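Local structure of vanadium-dependent haloperoxidase (Zobellia galactanivorans, 4CIT) at residues S63-Y68 with R122-E127; P69-Y74 with A313-S318; A112-M117 with Y155-A160. The protein probably catalyses the oxidation of iodide by hydrogen peroxide with bound vanadate, as a bacterial vanadium-dependent iodoperoxidase. All coordinates share one frame; numbering follows the deposited sequence.

Interaction 1: residues S63-Y68 with R122-E127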
ATOM      1  N   SER A  63      -0.600  -0.817   4.856  1.00 12.08           N
ATOM      2  CA  SER A  63      -0.827   0.475   4.215  1.00 12.44           C
ATOM      3  C   SER A  63      -0.833   1.624   5.213  1.00 11.21           C
ATOM      4  O   SER A  63      -0.386   2.737   4.963  1.00 11.25           O
ATOM      5  CB  SER A  63      -2.100   0.488   3.367  1.00 12.70           C
ATOM      6  OG  SER A  63      -3.246   0.348   4.182  1.00 12.30           O
ATOM      7  N   ARG A  64      -1.246   1.297   6.422  1.00 11.36           N
ATOM      8  CA  ARG A  64      -1.312   2.276   7.499  1.00 11.94           C
ATOM      9  C   ARG A  64       0.153   2.585   7.985  1.00 11.62           C
ATOM     10  O   ARG A  64       0.540   3.706   8.284  1.00 11.05           O
ATOM     11  CB  ARG A  64      -2.170   1.714   8.622  1.00 13.35           C
ATOM     12  CG  ARG A  64      -2.264   2.571   9.870  1.00 14.30           C
ATOM     13  CD  ARG A  64      -3.280   2.014  10.911  1.00 12.77           C
ATOM     14  NE  ARG A  64      -3.351   2.882  12.068  1.00 13.05           N
ATOM     15  CZ  ARG A  64      -2.614   2.866  13.143  1.00 13.73           C
ATOM     16  NH1 ARG A  64      -1.631   1.976  13.308  1.00 15.37           N
ATOM     17  NH2 ARG A  64      -2.874   3.745  14.067  1.00 15.03           N
ATOM     18  N   ILE A  65       0.969   1.548   8.061  1.00 11.14           N
ATOM     19  CA  ILE A  65       2.421   1.634   8.431  1.00 12.04           C
ATOM     20  C   ILE A  65       3.222   2.513   7.460  1.00 11.10           C
ATOM     21  O   ILE A  65       4.064   3.270   7.874  1.00 10.92           O
ATOM     22  CB  ILE A  65       3.004   0.222   8.533  1.00 13.06           C
ATOM     23  CG1 ILE A  65       2.322  -0.500   9.725  1.00 15.68           C
ATOM     24  CG2 ILE A  65       4.504   0.312   8.813  1.00 13.43           C
ATOM     25  CD1 ILE A  65       2.647  -1.974   9.814  1.00 19.51           C
ATOM     26  N   PHE A  66       2.934   2.453   6.151  1.00 10.66           N
ATOM     27  CA  PHE A  66       3.585   3.303   5.165  1.00 10.62           C
ATOM     28  C   PHE A  66       3.114   4.750   5.223  1.00 10.28           C
ATOM     29  O   PHE A  66       3.929   5.634   5.092  1.00 10.93           O
ATOM     30  CB  PHE A  66       3.353   2.774   3.743  1.00 10.83           C
ATOM     31  CG  PHE A  66       4.147   1.557   3.438  1.00 11.02           C
ATOM     32  CD1 PHE A  66       5.504   1.559   3.558  1.00 12.17           C
ATOM     33  CD2 PHE A  66       3.523   0.438   2.940  1.00 11.59           C
ATOM     34  CE1 PHE A  66       6.229   0.429   3.246  1.00 11.46           C
ATOM     35  CE2 PHE A  66       4.216  -0.717   2.671  1.00 12.24           C
ATOM     36  CZ  PHE A  66       5.588  -0.721   2.827  1.00 11.84           C
ATOM     37  N   ALA A  67       1.828   4.995   5.461  1.00  9.29           N
ATOM     38  CA  ALA A  67       1.295   6.330   5.323  1.00  9.10           C
ATOM     39  C   ALA A  67       1.665   7.357   6.368  1.00  9.00           C
ATOM     40  O   ALA A  67       2.100   8.451   6.020  1.00 10.81           O
ATOM     41  CB  ALA A  67      -0.218   6.299   5.231  1.00 10.15           C
ATOM     42  N   TYR A  68       1.507   7.011   7.642  1.00  9.07           N
ATOM     43  CA  TYR A  68       1.733   7.953   8.697  1.00  8.82           C
ATOM     44  C   TYR A  68       3.186   8.516   8.761  1.00  9.45           C
ATOM     45  O   TYR A  68       3.372   9.719   8.938  1.00  8.46           O
ATOM     46  CB  TYR A  68       1.342   7.420  10.063  1.00  9.29           C
ATOM     47  CG  TYR A  68      -0.154   7.478  10.267  1.00  9.37           C
ATOM     48  CD1 TYR A  68      -0.821   8.713  10.475  1.00  9.28           C
ATOM     49  CD2 TYR A  68      -0.877   6.334  10.310  1.00 10.36           C
ATOM     50  CE1 TYR A  68      -2.208   8.766  10.707  1.00 10.79           C
ATOM     51  CE2 TYR A  68      -2.274   6.358  10.489  1.00 12.56           C
ATOM     52  CZ  TYR A  68      -2.931   7.561  10.714  1.00 12.69           C
ATOM     53  OH  TYR A  68      -4.264   7.569  10.940  1.00 13.44           O
ATOM     54  N   ARG A 122       7.320   2.990  15.872  1.00 12.68           N
ATOM     55  CA  ARG A 122       6.112   2.830  16.647  1.00 14.01           C
ATOM     56  C   ARG A 122       5.076   1.897  16.022  1.00 15.68           C
ATOM     57  O   ARG A 122       4.315   1.271  16.778  1.00 16.31           O
ATOM     58  CB  ARG A 122       5.453   4.151  16.922  1.00 14.41           C
ATOM     59  CG  ARG A 122       6.257   5.103  17.718  1.00 15.52           C
ATOM     60  CD  ARG A 122       5.409   6.293  18.117  1.00 17.29           C
ATOM     61  NE  ARG A 122       6.246   7.428  18.434  1.00 16.35           N
ATOM     62  CZ  ARG A 122       5.736   8.586  18.855  1.00 18.20           C
ATOM     63  NH1 ARG A 122       4.401   8.722  19.014  1.00 17.91           N
ATOM     64  NH2 ARG A 122       6.550   9.600  19.124  1.00 17.05           N
ATOM     65  N   LEU A 123       5.074   1.797  14.715  1.00 13.97           N
ATOM     66  CA  LEU A 123       4.001   1.089  13.966  1.00 14.08           C
ATOM     67  C   LEU A 123       4.319  -0.396  13.693  1.00 15.68           C
ATOM     68  O   LEU A 123       3.452  -1.134  13.289  1.00 17.88           O
ATOM     69  CB  LEU A 123       3.780   1.816  12.655  1.00 13.41           C
ATOM     70  CG  LEU A 123       3.033   3.096  12.765  1.00 14.87           C
ATOM     71  CD1 LEU A 123       3.262   3.984  11.500  1.00 14.61           C
ATOM     72  CD2 LEU A 123       1.583   2.759  12.957  1.00 15.76           C
ATOM     73  N   ILE A 124       5.533  -0.822  13.966  1.00 16.53           N
ATOM     74  CA  ILE A 124       5.869  -2.246  13.893  1.00 15.62           C
ATOM     75  C   ILE A 124       6.109  -2.873  15.261  1.00 18.52           C
ATOM     76  O   ILE A 124       6.152  -2.199  16.218  1.00 17.38           O
ATOM     77  CB  ILE A 124       6.960  -2.588  12.851  1.00 15.39           C
ATOM     78  CG1 ILE A 124       8.231  -1.773  12.910  1.00 16.16           C
ATOM     79  CG2 ILE A 124       6.428  -2.417  11.461  1.00 16.44           C
ATOM     80  CD1 ILE A 124       8.964  -1.890  14.184  1.00 18.17           C
ATOM     81  N   PHE A 125       6.239  -4.207  15.320  1.00 19.14           N
ATOM     82  CA  PHE A 125       6.445  -4.909  16.600  1.00 21.21           C
ATOM     83  C   PHE A 125       7.899  -5.042  16.962  1.00 18.55           C
ATOM     84  O   PHE A 125       8.236  -4.723  18.078  1.00 21.32           O
ATOM     85  CB  PHE A 125       5.747  -6.302  16.629  1.00 26.98           C
ATOM     86  CG  PHE A 125       4.277  -6.209  16.953  1.00 33.85           C
ATOM     87  CD1 PHE A 125       3.849  -5.893  18.267  1.00 40.74           C
ATOM     88  CD2 PHE A 125       3.290  -6.422  15.967  1.00 41.10           C
ATOM     89  CE1 PHE A 125       2.470  -5.792  18.568  1.00 40.20           C
ATOM     90  CE2 PHE A 125       1.923  -6.289  16.269  1.00 39.88           C
ATOM     91  CZ  PHE A 125       1.522  -5.993  17.568  1.00 38.64           C
ATOM     92  N   SER A 126       8.747  -5.402  16.030  1.00 18.02           N
ATOM     93  CA  SER A 126      10.199  -5.621  16.265  1.00 17.96           C
ATOM     94  C   SER A 126      10.937  -4.251  16.152  1.00 16.68           C
ATOM     95  O   SER A 126      11.655  -4.008  15.209  1.00 16.20           O
ATOM     96  CB  SER A 126      10.733  -6.632  15.274  1.00 23.28           C
ATOM     97  OG  SER A 126      10.043  -7.887  15.386  1.00 21.20           O
ATOM     98  N   GLU A 127      10.730  -3.404  17.146  1.00 17.12           N
ATOM     99  CA  GLU A 127      11.242  -2.033  17.204  1.00 17.85           C
ATOM    100  C   GLU A 127      12.762  -1.971  17.159  1.00 19.10           C
ATOM    101  O   GLU A 127      13.348  -1.108  16.518  1.00 17.20           O
ATOM    102  CB  GLU A 127      10.730  -1.343  18.494  1.00 19.95           C
ATOM    103  CG  GLU A 127       9.229  -1.136  18.515  1.00 22.77           C
ATOM    104  CD  GLU A 127       8.764  -0.009  19.429  1.00 27.59           C
ATOM    105  OE1 GLU A 127       9.626   0.593  20.079  1.00 29.31           O
ATOM    106  OE2 GLU A 127       7.541   0.308  19.482  1.00 31.05           O
TER
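Leu123 packs against Ile65 and Tyr68, and these apolar contacts make up most of the interface. The side chains of Ile65 and Leu123 slide past each other in opposite directions. With Ile65 CG1 anti to the carbonyl carbon (chi1 -66°), that branch lies beside Leu123, and Ile65 CG1 is 4.0 Å from Leu123 CB. The tip of the same branch, Ile65 CD1, lies 3.7 Å from the backbone Leu123 O. Ile65 CD1 also meets Ile124 CG2 at 4.1 Å, where the two side chains cross at about a right angle. The methyl Leu123 CD1 lies 3.8 Å from Ile65 O and 4.2 Å from Tyr68 CB. An alanine at Ile65 would probably open a gap beside Leu123 CB and leave the Ile124 CG2 methyl without its neighbour here.

The contact joins the N-terminal half of helix 59-80 to the region where helix 108-123 passes into a loop. These helices are consecutive in this largely helical chain. Phe57, which touches both Ile65 and Ile124, covers the junction from the loop before helix 59-80.

Arg64 brings its guanidinium against Leu123. Its chain is extended from CG to NE, with CG anti to the backbone N (chi1 176°). Arg64 NH1 comes within 3.3 Å of Leu123 CD2, and the methyl approaches the guanidinium obliquely. The strong polar partner lies outside both segments: Asp170 forms a salt bridge with Arg64 NE. The same carboxylate is hydrogen-bonded to Tyr68 OH. Arg64 CG sits in plane at the edge of the Tyr68 ring.

Interaction 2: residues P69-Y74 with A313-S318; sequences PNVAAY and AYTKAS
Asn70, Val71 and Tyr74 meet Thr315 and Ser318 in a buried helix-helix contact. It joins helix 59-80 to helix 307-335, and its second segment lies within the PAP2 superfamily range. The two local axes come within 8.9 Å and run at 141°, closer to antiparallel than to perpendicular. Thr315 is wedged beside Asn70 and Tyr74. Thr315 OG1 lies 3.5 Å from Tyr74 CB, and Thr315 CG2 meets Val71 CG2 at 4.1 Å. The side chains of Val71 and Tyr74 each cross that of Thr315 at about a right angle. The Tyr74 hydroxyl is hydrogen-bonded to Asn85 O.

One weak hydrogen bond crosses between the segments, from Asn70 ND2 to Ser318 OG at 3.3 Å. It is nearly straight, at 165°. Ser318 OG sits between its backbone N and carbonyl carbon (chi1 65°) and donates to Tyr314 O at 2.8 Å. Ser318 N reaches that same oxygen from the opposite face of the carbonyl plane. Thr315 OG1 is likewise hydrogen-bonded within its own helix, to Leu311 O. The hydroxyls facing helix 59-80 are thus satisfied mainly by carbonyls of their own helix, and Ser318 OG can still accept the amide of Asn70.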
ATOM      1  N   PRO A  69       4.199   7.672   8.650  1.00  8.67           N
ATOM      2  CA  PRO A  69       5.541   8.210   8.696  1.00  9.15           C
ATOM      3  C   PRO A  69       5.862   9.128   7.497  1.00  8.74           C
ATOM      4  O   PRO A  69       6.551  10.134   7.651  1.00  7.78           O
ATOM      5  CB  PRO A  69       6.396   6.970   8.687  1.00  9.65           C
ATOM      6  CG  PRO A  69       5.516   5.891   9.297  1.00 10.78           C
ATOM      7  CD  PRO A  69       4.225   6.177   8.609  1.00  8.67           C
ATOM      8  N   ASN A  70       5.348   8.822   6.313  1.00  8.23           N
ATOM      9  CA  ASN A  70       5.484   9.754   5.222  1.00  8.74           C
ATOM     10  C   ASN A  70       4.806  11.054   5.467  1.00  8.27           C
ATOM     11  O   ASN A  70       5.380  12.132   5.140  1.00  8.86           O
ATOM     12  CB  ASN A  70       5.006   9.124   3.899  1.00  9.18           C
ATOM     13  CG  ASN A  70       5.933   8.049   3.430  1.00 11.36           C
ATOM     14  OD1 ASN A  70       7.198   8.160   3.576  1.00 11.44           O
ATOM     15  ND2 ASN A  70       5.377   7.089   2.684  1.00 11.20           N
ATOM     16  N   VAL A  71       3.586  11.074   6.036  1.00  9.04           N
ATOM     17  CA  VAL A  71       2.905  12.330   6.311  1.00  9.20           C
ATOM     18  C   VAL A  71       3.744  13.176   7.234  1.00 10.30           C
ATOM     19  O   VAL A  71       3.837  14.417   7.021  1.00  8.24           O
ATOM     20  CB  VAL A  71       1.444  12.098   6.859  1.00  8.72           C
ATOM     21  CG1 VAL A  71       0.794  13.342   7.391  1.00  8.98           C
ATOM     22  CG2 VAL A  71       0.590  11.485   5.771  1.00  9.70           C
ATOM     23  N   ALA A  72       4.282  12.564   8.314  1.00 10.20           N
ATOM     24  CA  ALA A  72       5.158  13.320   9.215  1.00  9.65           C
ATOM     25  C   ALA A  72       6.365  14.005   8.546  1.00  9.20           C
ATOM     26  O   ALA A  72       6.610  15.213   8.721  1.00  9.18           O
ATOM     27  CB  ALA A  72       5.619  12.443  10.405  1.00  9.64           C
ATOM     28  N   ALA A  73       7.085  13.235   7.735  1.00  9.34           N
ATOM     29  CA  ALA A  73       8.188  13.805   6.978  1.00  9.22           C
ATOM     30  C   ALA A  73       7.776  14.852   5.999  1.00  9.20           C
ATOM     31  O   ALA A  73       8.401  15.939   5.902  1.00  9.77           O
ATOM     32  CB  ALA A  73       8.868  12.695   6.255  1.00  9.71           C
ATOM     33  N   TYR A  74       6.689  14.593   5.273  1.00  8.75           N
ATOM     34  CA  TYR A  74       6.169  15.558   4.318  1.00  9.74           C
ATOM     35  C   TYR A  74       5.782  16.835   4.983  1.00  9.32           C
ATOM     36  O   TYR A  74       6.106  17.952   4.514  1.00  8.18           O
ATOM     37  CB  TYR A  74       4.931  14.981   3.548  1.00 10.15           C
ATOM     38  CG  TYR A  74       4.364  16.032   2.604  1.00  9.10           C
ATOM     39  CD1 TYR A  74       4.971  16.266   1.393  1.00 10.04           C
ATOM     40  CD2 TYR A  74       3.287  16.852   3.017  1.00  9.28           C
ATOM     41  CE1 TYR A  74       4.601  17.324   0.606  1.00  9.70           C
ATOM     42  CE2 TYR A  74       2.861  17.899   2.203  1.00  8.68           C
ATOM     43  CZ  TYR A  74       3.459  18.036   0.944  1.00  9.99           C
ATOM     44  OH  TYR A  74       3.039  19.051   0.110  1.00 11.91           O
ATOM     45  N   ALA A 313       5.859  12.451  -3.659  1.00  9.56           N
ATOM     46  CA  ALA A 313       5.340  11.355  -4.368  1.00  9.69           C
ATOM     47  C   ALA A 313       4.935  10.159  -3.442  1.00 10.38           C
ATOM     48  O   ALA A 313       3.824   9.535  -3.567  1.00  9.63           O
ATOM     49  CB  ALA A 313       6.304  10.892  -5.408  1.00 11.14           C
ATOM     50  N   TYR A 314       5.847   9.834  -2.505  1.00  9.52           N
ATOM     51  CA  TYR A 314       5.562   8.740  -1.596  1.00  9.99           C
ATOM     52  C   TYR A 314       4.357   9.032  -0.700  1.00  9.33           C
ATOM     53  O   TYR A 314       3.577   8.146  -0.353  1.00  9.93           O
ATOM     54  CB  TYR A 314       6.749   8.384  -0.697  1.00 10.30           C
ATOM     55  CG  TYR A 314       7.982   7.951  -1.361  1.00 10.07           C
ATOM     56  CD1 TYR A 314       8.044   7.692  -2.693  1.00 11.13           C
ATOM     57  CD2 TYR A 314       9.112   7.719  -0.620  1.00 11.03           C
ATOM     58  CE1 TYR A 314       9.234   7.235  -3.280  1.00 11.36           C
ATOM     59  CE2 TYR A 314      10.297   7.232  -1.175  1.00 10.41           C
ATOM     60  CZ  TYR A 314      10.347   7.036  -2.541  1.00 11.91           C
ATOM     61  OH  TYR A 314      11.537   6.671  -3.160  1.00 11.79           O
ATOM     62  N   THR A 315       4.189  10.290  -0.299  1.00  8.41           N
ATOM     63  CA  THR A 315       3.093  10.663   0.528  1.00  8.56           C
ATOM     64  C   THR A 315       1.795  10.630  -0.155  1.00  9.66           C
ATOM     65  O   THR A 315       0.815  10.026   0.359  1.00  8.89           O
ATOM     66  CB  THR A 315       3.378  12.040   1.164  1.00  8.83           C
ATOM     67  OG1 THR A 315       4.633  11.939   1.876  1.00 10.34           O
ATOM     68  CG2 THR A 315       2.302  12.350   2.175  1.00  9.91           C
ATOM     69  N   LYS A 316       1.741  11.183  -1.367  1.00  9.72           N
ATOM     70  CA  LYS A 316       0.485  11.149  -2.099  1.00 10.10           C
ATOM     71  C   LYS A 316       0.095   9.650  -2.404  1.00  9.39           C
ATOM     72  O   LYS A 316      -1.090   9.297  -2.248  1.00  8.84           O
ATOM     73  CB  LYS A 316       0.571  12.018  -3.345  1.00 11.01           C
ATOM     74  CG  LYS A 316      -0.776  12.383  -3.910  1.00 12.86           C
ATOM     75  CD  LYS A 316      -0.721  13.235  -5.181  1.00 14.52           C
ATOM     76  CE  LYS A 316      -0.041  14.550  -5.070  1.00 15.33           C
ATOM     77  NZ  LYS A 316      -0.372  15.484  -6.217  1.00 16.04           N
ATOM     78  N   ALA A 317       1.050   8.843  -2.755  1.00 10.42           N
ATOM     79  CA  ALA A 317       0.816   7.399  -3.077  1.00 11.53           C
ATOM     80  C   ALA A 317       0.372   6.589  -1.866  1.00 11.45           C
ATOM     81  O   ALA A 317      -0.641   5.822  -1.920  1.00  9.41           O
ATOM     82  CB  ALA A 317       1.984   6.750  -3.764  1.00 12.61           C
ATOM     83  N   SER A 318       1.061   6.804  -0.735  1.00 10.73           N
ATOM     84  CA  SER A 318       0.771   6.025   0.445  1.00  9.74           C
ATOM     85  C   SER A 318      -0.578   6.433   1.043  1.00  9.50           C
ATOM     86  O   SER A 318      -1.298   5.561   1.536  1.00  9.41           O
ATOM     87  CB  SER A 318       1.915   5.997   1.430  1.00 10.12           C
ATOM     88  OG  SER A 318       2.158   7.287   1.945  1.00 11.75           O
TER

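Interaction 3: residues A112-M117 with Y155-A160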
ATOM      1  N   ALA A 112      13.141  15.340   9.000  1.00  9.22           N
ATOM      2  CA  ALA A 112      12.095  14.542   8.295  1.00  9.23           C
ATOM      3  C   ALA A 112      12.430  13.055   8.381  1.00 10.15           C
ATOM      4  O   ALA A 112      11.507  12.259   8.612  1.00  9.70           O
ATOM      5  CB  ALA A 112      11.960  15.002   6.867  1.00  9.97           C
ATOM      6  N   VAL A 113      13.690  12.660   8.139  1.00  9.36           N
ATOM      7  CA  VAL A 113      14.113  11.245   8.265  1.00 10.38           C
ATOM      8  C   VAL A 113      13.951  10.740   9.700  1.00 10.14           C
ATOM      9  O   VAL A 113      13.476   9.639   9.929  1.00 10.18           O
ATOM     10  CB  VAL A 113      15.510  10.924   7.695  1.00 11.13           C
ATOM     11  CG1 VAL A 113      15.768   9.442   7.871  1.00 12.65           C
ATOM     12  CG2 VAL A 113      15.514  11.372   6.214  1.00 13.90           C
ATOM     13  N   VAL A 114      14.267  11.563  10.659  1.00  9.92           N
ATOM     14  CA  VAL A 114      14.145  11.197  12.071  1.00  9.31           C
ATOM     15  C   VAL A 114      12.695  10.941  12.393  1.00  9.39           C
ATOM     16  O   VAL A 114      12.347   9.942  13.011  1.00 10.14           O
ATOM     17  CB  VAL A 114      14.695  12.363  12.977  1.00  9.61           C
ATOM     18  CG1 VAL A 114      14.190  12.270  14.402  1.00 10.55           C
ATOM     19  CG2 VAL A 114      16.224  12.324  13.080  1.00  9.65           C
ATOM     20  N   ALA A 115      11.815  11.860  11.955  1.00  8.16           N
ATOM     21  CA  ALA A 115      10.331  11.659  12.160  1.00  8.54           C
ATOM     22  C   ALA A 115       9.830  10.333  11.525  1.00  8.17           C
ATOM     23  O   ALA A 115       9.055   9.560  12.157  1.00  9.67           O
ATOM     24  CB  ALA A 115       9.590  12.864  11.650  1.00  8.86           C
ATOM     25  N   HIS A 116      10.260  10.100  10.282  1.00  7.79           N
ATOM     26  CA  HIS A 116       9.844   8.905   9.512  1.00  9.03           C
ATOM     27  C   HIS A 116      10.264   7.621  10.296  1.00  9.82           C
ATOM     28  O   HIS A 116       9.458   6.711  10.508  1.00  9.92           O
ATOM     29  CB  HIS A 116      10.434   8.937   8.132  1.00  9.18           C
ATOM     30  CG  HIS A 116       9.895   7.897   7.242  1.00  9.44           C
ATOM     31  ND1 HIS A 116      10.269   6.577   7.334  1.00  9.79           N
ATOM     32  CD2 HIS A 116       8.959   7.967   6.250  1.00  9.93           C
ATOM     33  CE1 HIS A 116       9.543   5.868   6.470  1.00 11.02           C
ATOM     34  NE2 HIS A 116       8.772   6.697   5.784  1.00 10.54           N
ATOM     35  N   MET A 117      11.543   7.571  10.734  1.00  9.60           N
ATOM     36  CA  MET A 117      12.006   6.400  11.435  1.00  9.48           C
ATOM     37  C   MET A 117      11.306   6.214  12.748  1.00  9.66           C
ATOM     38  O   MET A 117      10.970   5.104  13.132  1.00 11.55           O
ATOM     39  CB  MET A 117      13.525   6.438  11.632  1.00  9.25           C
ATOM     40  CG  MET A 117      14.299   6.402  10.371  1.00  9.24           C
ATOM     41  SD  MET A 117      16.142   6.192  10.479  1.00  7.33           S
ATOM     42  CE  MET A 117      16.527   7.755  11.284  1.00  9.86           C
ATOM     43  N   TYR A 155      13.696  18.388  16.654  1.00 11.67           N
ATOM     44  CA  TYR A 155      12.549  18.905  15.894  1.00 11.67           C
ATOM     45  C   TYR A 155      11.813  17.715  15.261  1.00 10.74           C
ATOM     46  O   TYR A 155      10.575  17.689  15.296  1.00 10.56           O
ATOM     47  CB  TYR A 155      12.953  19.917  14.871  1.00 11.13           C
ATOM     48  CG  TYR A 155      11.810  20.503  14.086  1.00 11.12           C
ATOM     49  CD1 TYR A 155      10.714  21.000  14.717  1.00 11.50           C
ATOM     50  CD2 TYR A 155      11.808  20.459  12.737  1.00 10.54           C
ATOM     51  CE1 TYR A 155       9.646  21.456  14.006  1.00 11.79           C
ATOM     52  CE2 TYR A 155      10.720  20.910  11.995  1.00 10.75           C
ATOM     53  CZ  TYR A 155       9.652  21.345  12.642  1.00 11.78           C
ATOM     54  OH  TYR A 155       8.545  21.822  11.993  1.00 13.60           O
ATOM     55  N   GLY A 156      12.550  16.826  14.621  1.00 11.18           N
ATOM     56  CA  GLY A 156      11.942  15.596  14.059  1.00 10.14           C
ATOM     57  C   GLY A 156      11.090  14.797  15.053  1.00  9.60           C
ATOM     58  O   GLY A 156       9.982  14.359  14.746  1.00  9.09           O
ATOM     59  N   LEU A 157      11.575  14.661  16.284  1.00 10.58           N
ATOM     60  CA  LEU A 157      10.873  13.985  17.313  1.00 10.68           C
ATOM     61  C   LEU A 157       9.662  14.773  17.839  1.00 10.82           C
ATOM     62  O   LEU A 157       8.620  14.165  18.164  1.00 10.01           O
ATOM     63  CB  LEU A 157      11.813  13.556  18.430  1.00 11.17           C
ATOM     64  CG  LEU A 157      12.938  12.519  18.091  1.00 10.97           C
ATOM     65  CD1 LEU A 157      13.761  12.236  19.343  1.00 12.16           C
ATOM     66  CD2 LEU A 157      12.395  11.228  17.530  1.00 12.95           C
ATOM     67  N   GLN A 158       9.745  16.089  17.879  1.00 12.03           N
ATOM     68  CA  GLN A 158       8.593  16.888  18.236  1.00 13.57           C
ATOM     69  C   GLN A 158       7.484  16.732  17.232  1.00 12.07           C
ATOM     70  O   GLN A 158       6.316  16.603  17.598  1.00 11.29           O
ATOM     71  CB  GLN A 158       8.984  18.379  18.403  1.00 14.95           C
ATOM     72  CG  GLN A 158       7.919  19.236  18.878  1.00 19.17           C
ATOM     73  CD  GLN A 158       8.336  20.719  18.826  1.00 21.63           C
ATOM     74  OE1 GLN A 158       9.301  21.098  18.163  1.00 21.51           O
ATOM     75  NE2 GLN A 158       7.572  21.536  19.489  1.00 20.94           N
ATOM     76  N   VAL A 159       7.836  16.773  15.972  1.00 10.39           N
ATOM     77  CA  VAL A 159       6.820  16.554  14.898  1.00 10.59           C
ATOM     78  C   VAL A 159       6.240  15.116  15.010  1.00 10.58           C
ATOM     79  O   VAL A 159       5.047  14.934  14.848  1.00  9.90           O
ATOM     80  CB  VAL A 159       7.377  16.877  13.528  1.00 10.98           C
ATOM     81  CG1 VAL A 159       6.353  16.477  12.447  1.00 12.67           C
ATOM     82  CG2 VAL A 159       7.752  18.379  13.443  1.00 11.37           C
ATOM     83  N   ALA A 160       7.063  14.093  15.171  1.00 10.77           N
ATOM     84  CA  ALA A 160       6.589  12.748  15.315  1.00 10.66           C
ATOM     85  C   ALA A 160       5.631  12.633  16.463  1.00 11.48           C
ATOM     86  O   ALA A 160       4.630  11.891  16.359  1.00 12.92           O
ATOM     87  CB  ALA A 160       7.760  11.764  15.543  1.00 11.39           C
TER
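Val114 packs over Gly156 and Leu157. Val114 CG1 stands anti to the backbone N (chi1 161°), which places this methyl against the partner helix. Val114 CG1 lies 4.0 Å from Gly156 CA and 3.8 Å from Leu157 CD2. The side chains of Val114 and Leu157 cross at about a right angle. A beta carbon at position 156 would come 2.8 Å from Val114 CG1, which is a clash. The glycine therefore lets the valine rest directly against the backbone. On the flank of the contact, Val114 also touches Tyr138 of helix 128-144.

Ala115 is next, and here the backbones come nearest. Ala115 CA lies 4.7 Å from Gly156 CA. Ala115 CB meets Gly156 O at 3.5 Å. That oxygen already accepts the helical hydrogen bond from Ala160 N. One turn further along the partner helix, Ala160 CB faces Ala115 CB at 4.4 Å. Gly156 and Ala160, four residues apart, form a small-residue patch of the kind that lets two helices pack closely. With Ala115 opposite, the local axes of helices 108-123 and 146-167 approach to 7.6 Å, at an angle of 44°.

His116 points away from helix 146-167 and touches Pro69 and Asn70 of helix 59-80, while its ND1 is hydrogen-bonded to Ser44 OG.

No hydrogen bond crosses between the two segments. The carbonyl oxygen that meets Ala115 CB is satisfied within its own helix, so the contact rests on van der Waals fit between small and branched apolar groups.

Overall arrangement
Interactions 1 and 2 both use helix 59-80, on successive segments, and their centres are 13 Å apart. They touch where Leu123 CD1 lies 3.7 Å from Pro69 CG and where Ala67 CA lies 3.6 Å from Ser318 OG. Interactions 1 and 3 share helix 108-123, with centres 14 Å apart. Interaction 3 reaches interaction 2 through His116, whose NE2 is 3.1 Å from Asn70 OD1. Ala73 CB also packs 3.6 Å from Ala112 O. None of the residues in these contacts belongs to the vanadate pocket, but helix 307-335 of interaction 2 also carries Lys332, which does. The side chain of Tyr74 is about 7 Å from the bound sodium ion.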